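PDB 3MCZ: O-methyltransferase from Burkholderia thailandensis, which probably transfers a methyl group from S-adenosyl-L-methionine to an oxygen atom of its substrate, and probably works as a dimer. Local coordinates for residues F177-V183 and H201-Q207. Coordinates in Å, arbitrary orientation, origin at the centre of the assembly. Residue numbers count along the deposited sequence, not the author numbering.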
loop_
_atom_site.group_PDB
_atom_site.type_symbol
_atom_site.label_atom_id
_atom_site.label_comp_id
_atom_site.label_asym_id
_atom_site.label_seq_id
_atom_site.Cartn_x
_atom_site.Cartn_y
_atom_site.Cartn_z
ATOM N N PHE A 177 -10.382 -35.675 18.125
ATOM C CA PHE A 177 -9.191 -36.476 17.787
ATOM C C PHE A 177 -8.858 -37.548 18.811
ATOM O O PHE A 177 -8.246 -38.531 18.446
ATOM C CB PHE A 177 -7.962 -35.580 17.567
ATOM C CG PHE A 177 -8.048 -34.751 16.317
ATOM C CD1 PHE A 177 -8.088 -35.354 15.067
ATOM C CD2 PHE A 177 -8.134 -33.366 16.386
ATOM C CE1 PHE A 177 -8.223 -34.604 13.926
ATOM C CE2 PHE A 177 -8.246 -32.597 15.209
ATOM C CZ PHE A 177 -8.277 -33.210 13.985
ATOM N N ALA A 178 -9.316 -37.388 20.062
ATOM C CA ALA A 178 -8.849 -38.206 21.197
ATOM C C ALA A 178 -9.192 -39.691 20.999
ATOM O O ALA A 178 -8.382 -40.540 21.308
ATOM C CB ALA A 178 -9.467 -37.702 22.531
ATOM N N ARG A 179 -10.376 -39.984 20.443
ATOM C CA ARG A 179 -10.820 -41.364 20.235
ATOM C C ARG A 179 -10.858 -41.755 18.745
ATOM O O ARG A 179 -11.369 -42.822 18.385
ATOM C CB ARG A 179 -12.204 -41.584 20.854
ATOM C CG ARG A 179 -12.346 -41.312 22.363
ATOM C CD ARG A 179 -11.819 -42.422 23.221
ATOM N NE ARG A 179 -12.081 -42.214 24.661
ATOM C CZ ARG A 179 -11.425 -42.836 25.652
ATOM N NH1 ARG A 179 -10.458 -43.725 25.379
ATOM N NH2 ARG A 179 -11.726 -42.579 26.930
ATOM N N ALA A 180 -10.355 -40.869 17.894
ATOM C CA ALA A 180 -10.269 -41.096 16.462
ATOM C C ALA A 180 -9.026 -41.995 16.190
ATOM O O ALA A 180 -8.124 -42.127 17.042
ATOM C CB ALA A 180 -10.137 -39.788 15.748
ATOM N N ARG A 181 -9.024 -42.649 15.033
ATOM C CA ARG A 181 -7.856 -43.379 14.551
ATOM C C ARG A 181 -7.329 -42.883 13.241
ATOM O O ARG A 181 -6.145 -42.976 12.994
ATOM C CB ARG A 181 -8.194 -44.862 14.400
ATOM C CG ARG A 181 -8.470 -45.544 15.701
ATOM C CD ARG A 181 -7.280 -45.463 16.662
ATOM N NE ARG A 181 -6.027 -46.058 16.145
ATOM C CZ ARG A 181 -5.726 -47.360 16.183
ATOM N NH1 ARG A 181 -6.572 -48.253 16.703
ATOM N NH2 ARG A 181 -4.570 -47.774 15.684
ATOM N N THR A 182 -8.215 -42.397 12.372
ATOM C CA THR A 182 -7.812 -41.995 11.038
ATOM C C THR A 182 -8.326 -40.610 10.691
ATOM O O THR A 182 -9.428 -40.213 11.112
ATOM C CB THR A 182 -8.332 -42.963 9.969
ATOM O OG1 THR A 182 -9.758 -43.097 10.108
ATOM C CG2 THR A 182 -7.619 -44.351 10.091
ATOM N N VAL A 183 -7.493 -39.900 9.932
ATOM C CA VAL A 183 -7.739 -38.550 9.481
ATOM C C VAL A 183 -7.412 -38.415 7.985
ATOM O O VAL A 183 -6.367 -38.885 7.506
ATOM C CB VAL A 183 -6.840 -37.515 10.219
ATOM C CG1 VAL A 183 -7.211 -36.064 9.790
ATOM C CG2 VAL A 183 -6.898 -37.668 11.697
ATOM N N HIS A 201 -1.354 -36.769 18.919
ATOM C CA HIS A 201 -2.264 -37.905 19.040
ATOM C C HIS A 201 -1.635 -39.145 18.412
ATOM O O HIS A 201 -1.872 -39.444 17.240
ATOM C CB HIS A 201 -3.607 -37.573 18.360
ATOM C CG HIS A 201 -4.356 -36.438 19.004
ATOM N ND1 HIS A 201 -5.069 -36.572 20.179
ATOM C CD2 HIS A 201 -4.483 -35.139 18.638
ATOM C CE1 HIS A 201 -5.623 -35.410 20.490
ATOM N NE2 HIS A 201 -5.273 -34.526 19.579
ATOM N N PRO A 202 -0.817 -39.894 19.190
ATOM C CA PRO A 202 0.010 -40.964 18.612
ATOM C C PRO A 202 -0.770 -42.119 17.993
ATOM O O PRO A 202 -0.202 -42.889 17.217
ATOM C CB PRO A 202 0.827 -41.459 19.815
ATOM C CG PRO A 202 0.742 -40.416 20.802
ATOM C CD PRO A 202 -0.525 -39.689 20.614
ATOM N N GLN A 203 -2.048 -42.261 18.350
ATOM C CA GLN A 203 -2.888 -43.304 17.777
ATOM C C GLN A 203 -3.355 -43.025 16.354
ATOM O O GLN A 203 -3.972 -43.896 15.721
ATOM C CB GLN A 203 -4.118 -43.550 18.667
ATOM C CG GLN A 203 -5.297 -42.605 18.467
ATOM C CD GLN A 203 -5.143 -41.203 19.023
ATOM O OE1 GLN A 203 -4.129 -40.819 19.648
ATOM N NE2 GLN A 203 -6.194 -40.415 18.821
ATOM N N LEU A 204 -3.152 -41.806 15.864
ATOM C CA LEU A 204 -3.714 -41.407 14.573
ATOM C C LEU A 204 -2.745 -41.723 13.403
ATOM O O LEU A 204 -1.531 -41.598 13.524
ATOM C CB LEU A 204 -4.018 -39.890 14.550
ATOM C CG LEU A 204 -5.105 -39.323 15.464
ATOM C CD1 LEU A 204 -5.228 -37.804 15.305
ATOM C CD2 LEU A 204 -6.436 -39.977 15.171
ATOM N N THR A 205 -3.320 -42.120 12.282
ATOM C CA THR A 205 -2.640 -42.097 10.990
ATOM C C THR A 205 -3.428 -41.189 10.039
ATOM O O THR A 205 -4.601 -40.875 10.277
ATOM C CB THR A 205 -2.490 -43.523 10.400
ATOM O OG1 THR A 205 -3.773 -44.116 10.280
ATOM C CG2 THR A 205 -1.555 -44.428 11.263
ATOM N N GLY A 206 -2.771 -40.722 8.976
ATOM C CA GLY A 206 -3.298 -39.633 8.183
ATOM C C GLY A 206 -3.077 -39.817 6.701
ATOM O O GLY A 206 -2.137 -40.507 6.280
ATOM N N GLN A 207 -3.971 -39.240 5.907
ATOM C CA GLN A 207 -3.768 -39.106 4.440
ATOM C C GLN A 207 -3.927 -37.641 4.066
ATOM O O GLN A 207 -4.795 -36.931 4.631
ATOM C CB GLN A 207 -4.782 -39.930 3.663
ATOM C CG GLN A 207 -4.756 -41.412 4.025
ATOM C CD GLN A 207 -5.710 -42.237 3.188
ATOM O OE1 GLN A 207 -6.546 -41.696 2.484
ATOM N NE2 GLN A 207 -5.567 -43.549 3.243
HETATM O O HOH W 1 -4.756 -45.280 12.700
HETATM O O HOH W 2 -2.791 -46.370 14.202
#
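Two neighbouring parallel strands of the Rossmann-like methyltransferase sheet, 182-186 and 205-210, begin here side by side, joined through helix 192-200 as a beta-alpha-beta unit. His201, just past that helix, opens a type I turn closed by Leu204 N to His201 O (3.0 Å). One face of its imidazole receives a CH-pi contact from Phe177, whose CB lies 3.6 Å from the ring centroid, while NE2 is held by the carbonyl of Ser172. Gln203 ties this turn to the type I turn 177-180 and to the residue after it: its NE2 donates to Ala180 O (3.1 Å), and its own carbonyl O accepts from Arg181 NE (3.0 Å). The side chain of Leu204 turns inward, its CD1 meeting Phe177 CD1 (3.8 Å) and Val183 CG2 (4.0 Å) and its CD2 meeting Ala180 CB (3.8 Å); Val197 and Leu198 of the connecting helix pack on Leu204, and Val197 also on Phe177. With Thr205 the regular parallel ladder starts. Thr205 N donates to Arg181 O (3.0 Å) and Thr205 O accepts from Val183 N (3.1 Å), so Thr205 straddles Thr182, both side chains on the same face. Gly206 pairs with Val183 at a CA-CA distance of 4.8 Å, and Gln207 N continues the ladder to Val183 O (2.9 Å). At the strand entrance, a water bridges the two segments, donating to Arg181 O (2.7 Å) and hydrogen-bonded to Thr205 OG1 (2.9 Å).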